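Local coordinates for protein endo-beta-1,2-glucanase (Talaromyces funiculosus, PDB 6IMV) that hydrolyses the internal beta-1,2-glucosidic linkages of beta-1,2-glucans, as an endo-acting fungal enzyme that founded a new glycoside hydrolase family, at residues C15-H19 with D500-N505. Numbering follows the deposited sequence.
Sequences CRFAH and DFTTCN
Arg16 lays its aliphatic chain across the end of the chain, CD lying 3.6 Å from Cys504 O and CB 3.7 Å from Asn505 O, before its guanidinium meets Asp500 edge-on. Two hydrogen bonds make this a bidentate salt bridge: NE to Asp500 OD2 at 2.8 Å, almost linear at 175°, and NH2 to Asp500 OD1 at 3.0 Å. The t, p, t course of chi1 to chi3 in Arg16 delivers NE and NH2 together to the carboxylate. Beside the ion pair, Cys15 SG bonds to Cys504 SG at 2.1 Å, with both cysteines in the t rotamer and a left-handed chi3 of -98°. Neither segment forms regular strand or helix; CA atoms are 5.3 Å apart for Cys15 and Cys504, and 5.5 Å for Arg16 and Asn505. A type I turn from Phe501 to Cys504, closed by Cys504 N to Phe501 O at 3.1 Å, reverses the tail just after Asp500, whose CA-to-CB bond points toward 15-19, while that of Cys504 leaves sideways and its SG reaches Cys15. Further hydrogen bonds run from Arg16 to Ala405 O, Gly407 O and the Gln411 side chain, and Lys409 N donates to Asp500 OD1, tying both segments to the end of helix 394-405, the following loop and strand 411-412. The general principle is covalent and ionic pairing of chain ends: a terminus-to-terminus disulfide flanked by a buried bidentate Arg-Asp salt bridge.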
loop_
_atom_site.group_PDB
_atom_site.type_symbol
_atom_site.label_atom_id
_atom_site.label_comp_id
_atom_site.label_asym_id
_atom_site.label_seq_id
_atom_site.Cartn_x
_atom_site.Cartn_y
_atom_site.Cartn_z
ATOM N N CYS A 15 -11.018 -10.990 -20.336
ATOM C CA CYS A 15 -10.676 -11.191 -18.948
ATOM C C CYS A 15 -9.269 -11.788 -18.810
ATOM O O CYS A 15 -8.505 -11.381 -17.935
ATOM C CB CYS A 15 -11.678 -12.103 -18.255
ATOM S SG CYS A 15 -11.395 -12.135 -16.470
ATOM N N ARG A 16 -8.946 -12.748 -19.675
ATOM C CA ARG A 16 -7.707 -13.502 -19.603
ATOM C C ARG A 16 -6.676 -12.896 -20.566
ATOM O O ARG A 16 -6.014 -13.606 -21.289
ATOM C CB ARG A 16 -8.005 -14.981 -19.891
ATOM C CG ARG A 16 -6.992 -15.955 -19.312
ATOM C CD ARG A 16 -7.016 -15.987 -17.793
ATOM N NE ARG A 16 -6.148 -17.028 -17.232
ATOM C CZ ARG A 16 -4.987 -16.821 -16.624
ATOM N NH1 ARG A 16 -4.423 -15.619 -16.615
ATOM N NH2 ARG A 16 -4.398 -17.832 -16.009
ATOM N N PHE A 17 -6.503 -11.567 -20.516
ATOM C CA PHE A 17 -5.671 -10.835 -21.472
ATOM C C PHE A 17 -4.175 -11.095 -21.248
ATOM O O PHE A 17 -3.382 -10.914 -22.181
ATOM C CB PHE A 17 -5.954 -9.329 -21.417
ATOM C CG PHE A 17 -5.540 -8.661 -20.129
ATOM C CD1 PHE A 17 -4.232 -8.234 -19.943
ATOM C CD2 PHE A 17 -6.449 -8.476 -19.101
ATOM C CE1 PHE A 17 -3.850 -7.641 -18.753
ATOM C CE2 PHE A 17 -6.062 -7.862 -17.919
ATOM C CZ PHE A 17 -4.767 -7.454 -17.747
ATOM N N ALA A 18 -3.778 -11.509 -20.039
ATOM C CA ALA A 18 -2.356 -11.614 -19.711
ATOM C C ALA A 18 -1.632 -12.532 -20.703
ATOM O O ALA A 18 -0.528 -12.197 -21.135
ATOM C CB ALA A 18 -2.155 -12.077 -18.296
ATOM N N HIS A 19 -2.248 -13.663 -21.082
ATOM C CA HIS A 19 -1.572 -14.603 -21.992
ATOM C C HIS A 19 -1.900 -14.317 -23.467
ATOM O O HIS A 19 -1.399 -15.035 -24.342
ATOM C CB HIS A 19 -1.794 -16.071 -21.592
ATOM C CG HIS A 19 -3.198 -16.580 -21.633
ATOM N ND1 HIS A 19 -3.608 -17.610 -20.803
ATOM C CD2 HIS A 19 -4.268 -16.246 -22.388
ATOM C CE1 HIS A 19 -4.870 -17.902 -21.054
ATOM N NE2 HIS A 19 -5.306 -17.073 -22.026
ATOM N N ASP A 500 -8.284 -22.671 -14.785
ATOM C CA ASP A 500 -8.691 -21.272 -14.720
ATOM C C ASP A 500 -10.152 -21.191 -14.258
ATOM O O ASP A 500 -10.957 -22.109 -14.506
ATOM C CB ASP A 500 -8.518 -20.573 -16.070
ATOM C CG ASP A 500 -7.101 -20.119 -16.372
ATOM O OD1 ASP A 500 -6.245 -20.177 -15.470
ATOM O OD2 ASP A 500 -6.871 -19.712 -17.511
ATOM N N PHE A 501 -10.482 -20.077 -13.601
ATOM C CA PHE A 501 -11.857 -19.763 -13.232
ATOM C C PHE A 501 -12.748 -19.804 -14.479
ATOM O O PHE A 501 -12.344 -19.355 -15.544
ATOM C CB PHE A 501 -11.921 -18.390 -12.562
ATOM C CG PHE A 501 -11.152 -18.283 -11.271
ATOM C CD1 PHE A 501 -11.384 -19.170 -10.228
ATOM C CD2 PHE A 501 -10.235 -17.261 -11.078
ATOM C CE1 PHE A 501 -10.692 -19.057 -9.030
ATOM C CE2 PHE A 501 -9.552 -17.145 -9.876
ATOM C CZ PHE A 501 -9.780 -18.042 -8.854
ATOM N N THR A 502 -13.976 -20.318 -14.337
ATOM C CA THR A 502 -14.836 -20.553 -15.498
ATOM C C THR A 502 -15.356 -19.230 -16.069
ATOM O O THR A 502 -15.770 -19.206 -17.213
ATOM C CB THR A 502 -15.976 -21.526 -15.185
ATOM O OG1 THR A 502 -16.745 -21.002 -14.102
ATOM C CG2 THR A 502 -15.471 -22.911 -14.845
ATOM N N THR A 503 -15.327 -18.135 -15.290
ATOM C CA THR A 503 -15.740 -16.806 -15.795
ATOM C C THR A 503 -14.559 -16.025 -16.397
ATOM O O THR A 503 -14.768 -14.943 -16.927
ATOM C CB THR A 503 -16.432 -15.990 -14.696
ATOM O OG1 THR A 503 -15.533 -15.859 -13.591
ATOM C CG2 THR A 503 -17.731 -16.631 -14.255
ATOM N N CYS A 504 -13.332 -16.567 -16.345
ATOM C CA CYS A 504 -12.123 -15.853 -16.804
ATOM C C CYS A 504 -11.079 -16.853 -17.321
ATOM O O CYS A 504 -10.155 -17.229 -16.581
ATOM C CB CYS A 504 -11.531 -15.025 -15.663
ATOM S SG CYS A 504 -10.268 -13.824 -16.177
ATOM N N ASN A 505 -11.211 -17.266 -18.592
ATOM C CA ASN A 505 -10.365 -18.305 -19.179
ATOM C C ASN A 505 -10.165 -18.068 -20.687
ATOM O O ASN A 505 -10.722 -17.107 -21.218
ATOM C CB ASN A 505 -10.937 -19.695 -18.892
ATOM C CG ASN A 505 -12.310 -19.917 -19.482
ATOM O OD1 ASN A 505 -12.732 -19.172 -20.363
ATOM N ND2 ASN A 505 -12.992 -20.962 -19.021
#